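Local coordinates for outer membrane protein Omp121 (Bacteroides thetaiotaomicron, PDB 5FQ8), which probably imports nutrients across the bacterial outer membrane as a TonB-dependent transporter, a calcium-containing barrel with an internal plug domain, at residues 929-934 against 978-983; 444-449 against 491-496; 757-762 against 792-797. All blocks are in the same frame, centred on the assembly; numbering follows the deposited sequence.

Contact 1: residues 929-934 against 978-983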
ATOM      1  N   VAL B 929     -20.279  45.962 -21.482  1.00 35.37           N
ATOM      2  CA  VAL B 929     -19.062  45.311 -21.949  1.00 34.78           C
ATOM      3  C   VAL B 929     -17.886  46.014 -21.298  1.00 34.46           C
ATOM      4  O   VAL B 929     -17.744  47.231 -21.437  1.00 67.64           O
ATOM      5  CB  VAL B 929     -18.910  45.350 -23.478  1.00 35.22           C
ATOM      6  CG1 VAL B 929     -17.529  44.885 -23.849  1.00 34.74           C
ATOM      7  CG2 VAL B 929     -19.923  44.486 -24.142  1.00 35.48           C
ATOM      8  N   LYS B 930     -17.044  45.267 -20.585  1.00 33.73           N
ATOM      9  CA  LYS B 930     -15.839  45.823 -19.981  1.00 33.40           C
ATOM     10  C   LYS B 930     -14.656  44.956 -20.360  1.00 32.87           C
ATOM     11  O   LYS B 930     -14.565  43.809 -19.926  1.00 37.15           O
ATOM     12  CB  LYS B 930     -15.955  45.928 -18.463  1.00 33.08           C
ATOM     13  CG  LYS B 930     -14.708  46.530 -17.830  1.00 32.80           C
ATOM     14  CD  LYS B 930     -14.726  46.530 -16.315  1.00 32.46           C
ATOM     15  CE  LYS B 930     -15.471  47.707 -15.754  1.00 39.36           C
ATOM     16  NZ  LYS B 930     -15.005  48.069 -14.396  1.00 36.21           N
ATOM     17  N   VAL B 931     -13.773  45.478 -21.174  1.00 33.05           N
ATOM     18  CA  VAL B 931     -12.471  44.859 -21.372  1.00 32.56           C
ATOM     19  C   VAL B 931     -11.576  45.275 -20.215  1.00 32.16           C
ATOM     20  O   VAL B 931     -11.773  46.332 -19.613  1.00 32.43           O
ATOM     21  CB  VAL B 931     -11.884  45.259 -22.737  1.00 32.97           C
ATOM     22  CG1 VAL B 931     -10.510  44.688 -22.922  1.00 32.52           C
ATOM     23  CG2 VAL B 931     -12.758  44.745 -23.826  1.00 33.35           C
ATOM     24  N   SER B 932     -10.614  44.424 -19.871  1.00 31.55           N
ATOM     25  CA  SER B 932      -9.774  44.643 -18.703  1.00 31.14           C
ATOM     26  C   SER B 932      -8.410  44.035 -18.947  1.00 30.72           C
ATOM     27  O   SER B 932      -8.315  42.874 -19.332  1.00 30.42           O
ATOM     28  CB  SER B 932     -10.396  44.018 -17.458  1.00 30.76           C
ATOM     29  OG  SER B 932      -9.779  44.525 -16.301  1.00 38.47           O
ATOM     30  N   ALA B 933      -7.365  44.809 -18.720  1.00 30.74           N
ATOM     31  CA  ALA B 933      -6.007  44.294 -18.682  1.00 30.32           C
ATOM     32  C   ALA B 933      -5.523  44.373 -17.251  1.00 29.92           C
ATOM     33  O   ALA B 933      -5.874  45.302 -16.526  1.00 30.46           O
ATOM     34  CB  ALA B 933      -5.079  45.071 -19.596  1.00 30.68           C
ATOM     35  N   TYR B 934      -4.752  43.381 -16.825  1.00 29.38           N
ATOM     36  CA  TYR B 934      -4.294  43.379 -15.449  1.00 29.01           C
ATOM     37  C   TYR B 934      -2.930  42.725 -15.368  1.00 28.60           C
ATOM     38  O   TYR B 934      -2.445  42.118 -16.323  1.00 28.55           O
ATOM     39  CB  TYR B 934      -5.287  42.682 -14.526  1.00 28.74           C
ATOM     40  CG  TYR B 934      -5.518  41.238 -14.862  1.00 36.36           C
ATOM     41  CD1 TYR B 934      -6.246  40.870 -15.986  1.00 31.64           C
ATOM     42  CD2 TYR B 934      -5.031  40.244 -14.046  1.00 27.85           C
ATOM     43  CE1 TYR B 934      -6.466  39.559 -16.290  1.00 35.40           C
ATOM     44  CE2 TYR B 934      -5.250  38.937 -14.339  1.00 31.65           C
ATOM     45  CZ  TYR B 934      -5.966  38.589 -15.463  1.00 30.65           C
ATOM     46  OH  TYR B 934      -6.177  37.254 -15.749  1.00 29.25           O
ATOM     47  N   PHE B 978      -5.640  39.455 -19.674  1.00 29.01           N
ATOM     48  CA  PHE B 978      -6.814  40.176 -20.142  1.00 29.54           C
ATOM     49  C   PHE B 978      -8.077  39.486 -19.653  1.00 29.43           C
ATOM     50  O   PHE B 978      -8.080  38.296 -19.368  1.00 29.03           O
ATOM     51  CB  PHE B 978      -6.856  40.262 -21.666  1.00 30.01           C
ATOM     52  CG  PHE B 978      -5.786  41.125 -22.240  1.00 30.26           C
ATOM     53  CD1 PHE B 978      -5.785  42.486 -22.008  1.00 30.61           C
ATOM     54  CD2 PHE B 978      -4.785  40.580 -23.009  1.00 30.19           C
ATOM     55  CE1 PHE B 978      -4.802  43.292 -22.528  1.00 30.88           C
ATOM     56  CE2 PHE B 978      -3.795  41.374 -23.534  1.00 30.45           C
ATOM     57  CZ  PHE B 978      -3.800  42.738 -23.292  1.00 30.80           C
ATOM     58  N   ASN B 979      -9.163  40.248 -19.567  1.00 29.84           N
ATOM     59  CA  ASN B 979     -10.460  39.722 -19.168  1.00 29.85           C
ATOM     60  C   ASN B 979     -11.549  40.451 -19.933  1.00 30.51           C
ATOM     61  O   ASN B 979     -11.526  41.678 -20.030  1.00 30.90           O
ATOM     62  CB  ASN B 979     -10.707  39.886 -17.670  1.00 29.57           C
ATOM     63  CG  ASN B 979     -12.064  39.339 -17.240  1.00 29.62           C
ATOM     64  OD1 ASN B 979     -12.427  38.225 -17.588  1.00 29.48           O
ATOM     65  ND2 ASN B 979     -12.809  40.121 -16.478  1.00 29.85           N
ATOM     66  N   LEU B 980     -12.505  39.699 -20.460  1.00 30.67           N
ATOM     67  CA  LEU B 980     -13.652  40.252 -21.157  1.00 31.32           C
ATOM     68  C   LEU B 980     -14.893  39.987 -20.329  1.00 31.34           C
ATOM     69  O   LEU B 980     -15.122  38.861 -19.903  1.00 30.96           O
ATOM     70  CB  LEU B 980     -13.777  39.639 -22.544  1.00 31.60           C
ATOM     71  CG  LEU B 980     -14.959  40.077 -23.387  1.00 32.31           C
ATOM     72  CD1 LEU B 980     -15.098  41.555 -23.288  1.00 32.76           C
ATOM     73  CD2 LEU B 980     -14.767  39.674 -24.833  1.00 32.64           C
ATOM     74  N   MET B 981     -15.673  41.025 -20.075  1.00 31.79           N
ATOM     75  CA  MET B 981     -16.922  40.905 -19.343  1.00 31.92           C
ATOM     76  C   MET B 981     -18.062  41.314 -20.255  1.00 32.64           C
ATOM     77  O   MET B 981     -17.940  42.268 -21.015  1.00 33.12           O
ATOM     78  CB  MET B 981     -16.914  41.754 -18.104  1.00 31.85           C
ATOM     79  CG  MET B 981     -18.079  41.530 -17.212  1.00 31.93           C
ATOM     80  SD  MET B 981     -19.377  42.707 -17.425  1.00 39.74           S
ATOM     81  CE  MET B 981     -19.815  43.000 -15.731  1.00 46.12           C
ATOM     82  N   VAL B 982     -19.153  40.563 -20.214  1.00 32.76           N
ATOM     83  CA  VAL B 982     -20.231  40.697 -21.184  1.00 33.44           C
ATOM     84  C   VAL B 982     -21.550  40.481 -20.472  1.00 33.63           C
ATOM     85  O   VAL B 982     -21.912  39.344 -20.177  1.00 33.35           O
ATOM     86  CB  VAL B 982     -20.077  39.680 -22.328  1.00 33.44           C
ATOM     87  CG1 VAL B 982     -21.203  39.819 -23.286  1.00 34.18           C
ATOM     88  CG2 VAL B 982     -18.754  39.845 -23.043  1.00 33.28           C
ATOM     89  N   LYS B 983     -22.278  41.543 -20.173  1.00 34.13           N
ATOM     90  CA  LYS B 983     -23.586  41.385 -19.557  1.00 42.28           C
ATOM     91  C   LYS B 983     -24.651  41.196 -20.627  1.00 35.07           C
ATOM     92  O   LYS B 983     -24.625  41.852 -21.668  1.00 35.57           O
ATOM     93  CB  LYS B 983     -23.930  42.585 -18.678  1.00 40.22           C
ATOM     94  CG  LYS B 983     -23.868  42.307 -17.182  1.00 43.91           C
ATOM     95  CD  LYS B 983     -24.525  43.417 -16.367  1.00 50.74           C
ATOM     96  CE  LYS B 983     -24.530  43.127 -14.866  1.00 44.95           C
ATOM     97  NZ  LYS B 983     -23.169  43.222 -14.259  1.00 55.89           N
TER
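Phe978 lays its ring against Ala933 on one face of the strand pair. CG of Phe978 lies beside its own backbone N and anti to the carbonyl carbon (chi1 -68°), which swings the ring back across to the neighbouring strand. There its CE1 comes within 3.4 Å of the Ala933 CB, approaching obliquely, while Ser932 O sits near the ring plane at an edge. Farther along the same face, Leu980 reaches between two valines: its CD1 is 4.0 Å from Val931 CG2 and 4.2 Å from Val929 CG1, and it crosses each valine obliquely.

The opposite face is more polar. Ser932 and Asn979 stand beside each other, CB atoms 4.1 Å apart; Lys930 and Met981 pair in the same way, but their chain ends then lead off elsewhere. Tyr934 takes the crowded first torsion, CG between backbone N and carbonyl carbon (chi1 61°), which lays its ring alongside the backbone of Phe978, with CE1 3.5 Å from Phe978 N. Its hydroxyl is hydrogen-bonded to Gln184 on strand 177-188.

Backbone evidence fixes the register. Lys930 and Met981 form an antiparallel hydrogen-bonded pair, Lys930 N to Met981 O at 3.2 Å and Met981 N to Lys930 O at 3.0 Å, both donors standing above the carbonyl plane. In the next such pair, Asn979 N reaches Ser932 O in the carbonyl plane at 2.8 Å, whereas the return bond from Ser932 N is weak.

A detergent molecule lies close to Ala933, and Arg56 of the plug domain touches Tyr934 and Asn979. The apolar face therefore probably looks to lipid and the polar face to the lumen, the alternation characteristic of a transmembrane beta-barrel, here between the last two long strands of a TonB-dependent receptor.

Contact 2: residues 444-449 against 491-496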
ATOM      1  N   THR B 444      14.461   2.780  -6.403  1.00 25.38           N
ATOM      2  CA  THR B 444      13.902   1.578  -7.000  1.00 27.02           C
ATOM      3  C   THR B 444      12.444   1.740  -7.375  1.00 24.12           C
ATOM      4  O   THR B 444      11.768   0.749  -7.650  1.00 24.30           O
ATOM      5  CB  THR B 444      14.067   0.389  -6.054  1.00 24.38           C
ATOM      6  OG1 THR B 444      13.659   0.756  -4.738  1.00 24.14           O
ATOM      7  CG2 THR B 444      15.493  -0.051  -6.008  1.00 24.62           C
ATOM      8  N   GLY B 445      11.953   2.958  -7.397  1.00 23.87           N
ATOM      9  CA  GLY B 445      10.566   3.215  -7.711  1.00 23.77           C
ATOM     10  C   GLY B 445       9.693   3.256  -6.480  1.00 23.57           C
ATOM     11  O   GLY B 445       9.991   2.674  -5.446  1.00 23.58           O
ATOM     12  N   GLN B 446       8.579   3.956  -6.604  1.00 23.43           N
ATOM     13  CA  GLN B 446       7.622   4.058  -5.519  1.00 23.27           C
ATOM     14  C   GLN B 446       6.336   4.608  -6.095  1.00 23.23           C
ATOM     15  O   GLN B 446       6.361   5.377  -7.051  1.00 23.23           O
ATOM     16  CB  GLN B 446       8.151   4.954  -4.413  1.00 24.90           C
ATOM     17  CG  GLN B 446       7.221   5.127  -3.268  1.00 26.99           C
ATOM     18  CD  GLN B 446       7.743   6.126  -2.283  1.00 26.68           C
ATOM     19  OE1 GLN B 446       8.550   6.979  -2.629  1.00 25.53           O
ATOM     20  NE2 GLN B 446       7.311   6.015  -1.042  1.00 24.54           N
ATOM     21  N   TYR B 447       5.219   4.183  -5.529  1.00 25.06           N
ATOM     22  CA  TYR B 447       3.919   4.654  -5.977  1.00 24.06           C
ATOM     23  C   TYR B 447       2.958   4.596  -4.811  1.00 30.43           C
ATOM     24  O   TYR B 447       2.783   3.538  -4.211  1.00 38.60           O
ATOM     25  CB  TYR B 447       3.394   3.821  -7.129  1.00 24.03           C
ATOM     26  CG  TYR B 447       1.982   4.181  -7.481  1.00 26.02           C
ATOM     27  CD1 TYR B 447       1.712   5.321  -8.201  1.00 31.47           C
ATOM     28  CD2 TYR B 447       0.915   3.397  -7.076  1.00 24.17           C
ATOM     29  CE1 TYR B 447       0.427   5.664  -8.526  1.00 29.80           C
ATOM     30  CE2 TYR B 447      -0.382   3.737  -7.396  1.00 30.83           C
ATOM     31  CZ  TYR B 447      -0.620   4.877  -8.120  1.00 31.41           C
ATOM     32  OH  TYR B 447      -1.902   5.248  -8.453  1.00 37.08           O
ATOM     33  N   SER B 448       2.319   5.711  -4.507  1.00 26.64           N
ATOM     34  CA  SER B 448       1.338   5.734  -3.441  1.00 23.17           C
ATOM     35  C   SER B 448       0.061   6.398  -3.932  1.00 23.02           C
ATOM     36  O   SER B 448       0.040   7.093  -4.944  1.00 23.02           O
ATOM     37  CB  SER B 448       1.877   6.446  -2.209  1.00 22.79           C
ATOM     38  OG  SER B 448       2.097   7.807  -2.488  1.00 22.64           O
ATOM     39  N   GLU B 449      -1.017   6.120  -3.219  1.00 23.10           N
ATOM     40  CA  GLU B 449      -2.317   6.697  -3.488  1.00 23.17           C
ATOM     41  C   GLU B 449      -3.005   6.887  -2.155  1.00 23.15           C
ATOM     42  O   GLU B 449      -2.874   6.049  -1.267  1.00 23.20           O
ATOM     43  CB  GLU B 449      -3.154   5.805  -4.406  1.00 23.45           C
ATOM     44  CG  GLU B 449      -4.587   6.250  -4.541  1.00 23.58           C
ATOM     45  CD  GLU B 449      -5.386   5.367  -5.444  1.00 23.89           C
ATOM     46  OE1 GLU B 449      -4.950   5.147  -6.581  1.00 23.98           O
ATOM     47  OE2 GLU B 449      -6.439   4.875  -5.014  1.00 24.08           O
ATOM     48  N   TYR B 491      -4.502   5.216   2.964  1.00 33.64           N
ATOM     49  CA  TYR B 491      -3.248   5.341   2.251  1.00 28.56           C
ATOM     50  C   TYR B 491      -2.717   3.970   1.869  1.00 23.42           C
ATOM     51  O   TYR B 491      -2.951   2.987   2.563  1.00 23.61           O
ATOM     52  CB  TYR B 491      -2.232   6.075   3.114  1.00 31.09           C
ATOM     53  CG  TYR B 491      -0.883   6.228   2.480  1.00 32.12           C
ATOM     54  CD1 TYR B 491      -0.656   7.189   1.512  1.00 26.99           C
ATOM     55  CD2 TYR B 491       0.169   5.420   2.858  1.00 28.13           C
ATOM     56  CE1 TYR B 491       0.571   7.335   0.937  1.00 25.38           C
ATOM     57  CE2 TYR B 491       1.401   5.563   2.287  1.00 25.14           C
ATOM     58  CZ  TYR B 491       1.595   6.527   1.330  1.00 23.88           C
ATOM     59  OH  TYR B 491       2.822   6.681   0.750  1.00 27.10           O
ATOM     60  N   SER B 492      -2.002   3.905   0.757  1.00 25.20           N
ATOM     61  CA  SER B 492      -1.394   2.643   0.381  1.00 23.50           C
ATOM     62  C   SER B 492      -0.236   2.908  -0.575  1.00 31.14           C
ATOM     63  O   SER B 492      -0.366   3.699  -1.507  1.00 26.01           O
ATOM     64  CB  SER B 492      -2.443   1.699  -0.215  1.00 23.78           C
ATOM     65  OG  SER B 492      -2.456   1.749  -1.615  1.00 25.34           O
ATOM     66  N   GLU B 493       0.894   2.238  -0.330  1.00 23.40           N
ATOM     67  CA  GLU B 493       2.175   2.526  -0.957  1.00 23.30           C
ATOM     68  C   GLU B 493       2.846   1.232  -1.350  1.00 23.52           C
ATOM     69  O   GLU B 493       2.762   0.259  -0.609  1.00 32.47           O
ATOM     70  CB  GLU B 493       3.069   3.294   0.023  1.00 23.11           C
ATOM     71  CG  GLU B 493       4.439   3.669  -0.454  1.00 23.02           C
ATOM     72  CD  GLU B 493       5.292   4.194   0.672  1.00 22.91           C
ATOM     73  OE1 GLU B 493       4.733   4.674   1.670  1.00 22.85           O
ATOM     74  OE2 GLU B 493       6.530   4.115   0.575  1.00 22.93           O
ATOM     75  N   VAL B 494       3.514   1.211  -2.493  1.00 23.55           N
ATOM     76  CA  VAL B 494       4.363   0.088  -2.874  1.00 23.77           C
ATOM     77  C   VAL B 494       5.702   0.631  -3.308  1.00 26.00           C
ATOM     78  O   VAL B 494       5.783   1.699  -3.919  1.00 28.23           O
ATOM     79  CB  VAL B 494       3.771  -0.777  -4.008  1.00 24.05           C
ATOM     80  CG1 VAL B 494       2.601  -1.561  -3.514  1.00 24.23           C
ATOM     81  CG2 VAL B 494       3.397   0.085  -5.165  1.00 24.66           C
ATOM     82  N   ASN B 495       6.751  -0.109  -3.012  1.00 25.09           N
ATOM     83  CA  ASN B 495       8.088   0.283  -3.406  1.00 23.78           C
ATOM     84  C   ASN B 495       8.668  -0.745  -4.352  1.00 24.09           C
ATOM     85  O   ASN B 495       8.127  -1.833  -4.532  1.00 24.33           O
ATOM     86  CB  ASN B 495       8.983   0.466  -2.182  1.00 23.70           C
ATOM     87  CG  ASN B 495       8.714   1.771  -1.469  1.00 26.00           C
ATOM     88  OD1 ASN B 495       9.372   2.781  -1.723  1.00 23.27           O
ATOM     89  ND2 ASN B 495       7.732   1.767  -0.585  1.00 26.72           N
ATOM     90  N   ASP B 496       9.767  -0.371  -4.988  1.00 24.11           N
ATOM     91  CA  ASP B 496      10.546  -1.304  -5.786  1.00 27.27           C
ATOM     92  C   ASP B 496       9.686  -1.870  -6.918  1.00 24.65           C
ATOM     93  O   ASP B 496       9.185  -2.986  -6.856  1.00 25.79           O
ATOM     94  CB  ASP B 496      11.127  -2.407  -4.891  1.00 24.63           C
ATOM     95  CG  ASP B 496      12.387  -2.997  -5.440  1.00 42.11           C
ATOM     96  OD1 ASP B 496      12.427  -3.280  -6.657  1.00 40.36           O
ATOM     97  OD2 ASP B 496      13.337  -3.172  -4.655  1.00 43.57           O
TER
HETATM   98  O   HOH W   1      11.881   2.305  -3.772  1.00 20.08           O
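Extended torsions bring Gln446 and Glu493 together: CG is anti to the backbone N in both (chi1 179° and 180°), and both chains stay extended beyond it, so the two rise from the same face of the strand pair and cross obliquely. NE2 of Gln446 then donates to Glu493 OE2 at 2.6 Å, arriving from above the carboxylate plane, with amide and carboxylate turned 51° apart. Asn495 has CG beside its backbone N instead, which folds its amide back along its own strand; Asn495 ND2 gives Glu493 OE2 a second donor at 2.9 Å, lying in the Asn495 amide plane. Tyr491, with CG anti to its N, reaches in from the other end, and its OH donates to Glu493 OE1 at 2.9 Å. Three donors thus grip one carboxylate and limit its rotation, which would favour the ionised form.

Alongside these bonds, Gln446 and Asn495 point the same way, CG of the former 3.5 Å from OD1 of the latter. The Tyr491 ring passes obliquely by Ser448, whose CB and OG face its CE1 and OH.

Tyr447 and Val494 form a hydrogen-bonded antiparallel pair, Tyr447 N to Val494 O at 3.0 Å nearly along the C=O axis, and Glu449 with Ser492 forms the next. In the other direction along the pair, Asp496 N donates to Gly445 O at 3.1 Å. A water donates to the same Gly445 O at 2.6 Å and to Asn495 OD1 at 3.3 Å, and it also bonds Thr444 OG1.

On the face carrying Tyr447 and Ser492, Gln516 and Val514 of a second copy of the protein pack against the pair. These geometries are those of the open end of a long barrel hairpin, strands 446-469 and 472-495, lying at a subunit interface.

Contact 3: residues 757-762 against 792-797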
ATOM      1  N   THR B 757      10.029  31.787  25.966  1.00 29.10           N
ATOM      2  CA  THR B 757       9.092  32.373  26.919  1.00 29.58           C
ATOM      3  C   THR B 757       8.957  33.879  26.747  1.00 41.32           C
ATOM      4  O   THR B 757       7.873  34.376  26.444  1.00 39.41           O
ATOM      5  CB  THR B 757       9.492  32.027  28.355  1.00 30.12           C
ATOM      6  OG1 THR B 757       9.118  30.679  28.632  1.00 29.91           O
ATOM      7  CG2 THR B 757       8.771  32.908  29.336  1.00 30.73           C
ATOM      8  N   GLY B 758      10.026  34.633  26.947  1.00 33.50           N
ATOM      9  CA  GLY B 758       9.818  36.071  26.933  1.00 32.16           C
ATOM     10  C   GLY B 758      10.106  36.736  25.605  1.00 30.26           C
ATOM     11  O   GLY B 758      10.610  37.857  25.570  1.00 32.39           O
ATOM     12  N   MET B 759       9.801  36.062  24.509  1.00 29.63           N
ATOM     13  CA  MET B 759      10.226  36.451  23.177  1.00 29.27           C
ATOM     14  C   MET B 759       9.068  36.325  22.199  1.00 28.83           C
ATOM     15  O   MET B 759       8.059  35.680  22.500  1.00 31.56           O
ATOM     16  CB  MET B 759      11.401  35.573  22.720  1.00 40.11           C
ATOM     17  CG  MET B 759      12.486  35.386  23.750  1.00 37.22           C
ATOM     18  SD  MET B 759      14.055  35.044  22.981  1.00 43.79           S
ATOM     19  CE  MET B 759      14.217  36.461  21.931  1.00 42.13           C
ATOM     20  N   PRO B 760       9.175  36.931  21.024  1.00 28.61           N
ATOM     21  CA  PRO B 760       8.078  36.847  20.064  1.00 28.24           C
ATOM     22  C   PRO B 760       7.919  35.438  19.535  1.00 27.68           C
ATOM     23  O   PRO B 760       8.809  34.599  19.648  1.00 35.96           O
ATOM     24  CB  PRO B 760       8.505  37.807  18.947  1.00 28.20           C
ATOM     25  CG  PRO B 760       9.499  38.675  19.529  1.00 28.68           C
ATOM     26  CD  PRO B 760      10.221  37.846  20.546  1.00 28.78           C
ATOM     27  N   VAL B 761       6.754  35.185  18.947  1.00 27.41           N
ATOM     28  CA  VAL B 761       6.528  33.897  18.314  1.00 26.89           C
ATOM     29  C   VAL B 761       7.484  33.731  17.153  1.00 36.91           C
ATOM     30  O   VAL B 761       7.646  34.635  16.330  1.00 31.32           O
ATOM     31  CB  VAL B 761       5.078  33.776  17.845  1.00 26.73           C
ATOM     32  CG1 VAL B 761       4.990  32.733  16.803  1.00 26.19           C
ATOM     33  CG2 VAL B 761       4.195  33.409  18.988  1.00 26.97           C
ATOM     34  N   GLY B 762       8.137  32.581  17.088  1.00 26.27           N
ATOM     35  CA  GLY B 762       8.956  32.262  15.940  1.00 25.93           C
ATOM     36  C   GLY B 762      10.386  32.733  16.020  1.00 26.13           C
ATOM     37  O   GLY B 762      10.912  33.242  15.037  1.00 26.04           O
ATOM     38  N   PHE B 792      24.178  27.824  19.620  1.00 31.81           N
ATOM     39  CA  PHE B 792      23.586  28.574  18.530  1.00 33.91           C
ATOM     40  C   PHE B 792      23.165  29.947  19.027  1.00 49.72           C
ATOM     41  O   PHE B 792      22.791  30.125  20.189  1.00 28.46           O
ATOM     42  CB  PHE B 792      22.387  27.839  17.965  1.00 29.97           C
ATOM     43  CG  PHE B 792      22.740  26.806  16.961  1.00 28.58           C
ATOM     44  CD1 PHE B 792      24.039  26.405  16.782  1.00 32.52           C
ATOM     45  CD2 PHE B 792      21.756  26.236  16.183  1.00 26.79           C
ATOM     46  CE1 PHE B 792      24.352  25.441  15.857  1.00 26.81           C
ATOM     47  CE2 PHE B 792      22.066  25.289  15.246  1.00 27.17           C
ATOM     48  CZ  PHE B 792      23.366  24.892  15.077  1.00 26.32           C
ATOM     49  N   GLY B 793      23.236  30.930  18.137  1.00 32.67           N
ATOM     50  CA  GLY B 793      22.822  32.278  18.472  1.00 28.41           C
ATOM     51  C   GLY B 793      21.399  32.569  18.018  1.00 28.05           C
ATOM     52  O   GLY B 793      20.957  32.092  16.982  1.00 27.57           O
ATOM     53  N   ILE B 794      20.681  33.339  18.836  1.00 28.33           N
ATOM     54  CA  ILE B 794      19.401  33.887  18.415  1.00 28.11           C
ATOM     55  C   ILE B 794      19.634  34.799  17.227  1.00 45.11           C
ATOM     56  O   ILE B 794      20.593  35.575  17.209  1.00 37.04           O
ATOM     57  CB  ILE B 794      18.740  34.638  19.579  1.00 28.53           C
ATOM     58  CG1 ILE B 794      18.440  33.681  20.715  1.00 28.60           C
ATOM     59  CG2 ILE B 794      17.451  35.247  19.142  1.00 28.36           C
ATOM     60  CD1 ILE B 794      17.595  34.274  21.783  1.00 28.97           C
ATOM     61  N   CYS B 795      18.780  34.696  16.212  1.00 27.60           N
ATOM     62  CA  CYS B 795      19.058  35.361  14.946  1.00 27.51           C
ATOM     63  C   CYS B 795      17.848  36.083  14.370  1.00 27.37           C
ATOM     64  O   CYS B 795      17.730  36.213  13.157  1.00 27.12           O
ATOM     65  CB  CYS B 795      19.594  34.364  13.929  1.00 27.11           C
ATOM     66  SG  CYS B 795      21.248  33.858  14.249  1.00 27.36           S
ATOM     67  N   GLY B 796      16.970  36.591  15.212  1.00 27.58           N
ATOM     68  CA  GLY B 796      15.785  37.266  14.734  1.00 27.50           C
ATOM     69  C   GLY B 796      14.562  36.385  14.842  1.00 27.13           C
ATOM     70  O   GLY B 796      14.622  35.216  15.227  1.00 26.91           O
ATOM     71  N   ASP B 797      13.430  36.976  14.499  1.00 29.91           N
ATOM     72  CA  ASP B 797      12.140  36.325  14.617  1.00 31.47           C
ATOM     73  C   ASP B 797      11.475  36.259  13.248  1.00 29.05           C
ATOM     74  O   ASP B 797      12.040  36.663  12.232  1.00 30.20           O
ATOM     75  CB  ASP B 797      11.258  37.040  15.642  1.00 43.06           C
ATOM     76  CG  ASP B 797      11.092  38.509  15.355  1.00 55.31           C
ATOM     77  OD1 ASP B 797      11.915  39.083  14.617  1.00 59.61           O
ATOM     78  OD2 ASP B 797      10.134  39.099  15.884  1.00 67.84           O
TER
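The carboxylate of Asp797 is the planar side-chain group that takes part, and it meets the pyrrolidine ring of Pro760. One oxygen does the touching: OD2 stands 3.7 Å from Pro760 CB and equally 3.7 Å from Pro760 CG, straddling the CB-CG side of the ring, while the two side chains cross at about a right angle. The crowded first torsion of Asp797, CG between backbone N and carbonyl carbon (chi1 55°), turns the carboxylate to that position. OD2 also accepts a weak hydrogen bond from Asn799 ND2, a donor shared with Val761 O, so Asn799 ties the aspartate to the proline loop.

Apolar contact is confined to a second point. Met759 and Ile794 reach toward each other tip to tip, Met759 SD 3.8 Å from Ile794 CD1 and Met759 CE 4.0 Å from the same methyl. A bend at the last torsion of the methionine (chi3 57°) brings both its terminal atoms near that methyl.

Backbone closeness completes the junction. Asp797 CA lies 3.3 Å from Gly762 O, in a CA-H...O contact. Gly762 has positive phi (88°), where a side chain would clash with the preceding carbonyl oxygen, and the chain turns a corner there.

With 213 Å² buried in all, this is a light contact. It sets the turn that links strands 752-756 and 763-766 against Ile794 of the outermost strand 793-794 and the chain that runs on to Asp797. Gly793 bonds through its backbone to Ala766 of 763-766; the contact belongs to the edge of a small antiparallel sheet of four strands in the order 741-746, 752-756, 763-766, 793-794.

Overall arrangement
From the N terminus, the chain first meets contact 2, which closes a loop of 41 residues, nearly all strand, as the two arms of one barrel hairpin. Contact 3 follows, spanning 29 residues and joining parts of a small separate sheet. Contact 1 comes last, bringing together segments with 43 residues between them as the final strand 973-983 pairs with strand 928-941; that final strand also lies against 177-188, the first barrel strand, and so seals the ring. The three loops run in series, none nested and none crossing. Their centres are 40 to 48 Å apart, with contacts 1 and 3 on opposite sides of the chain's centre.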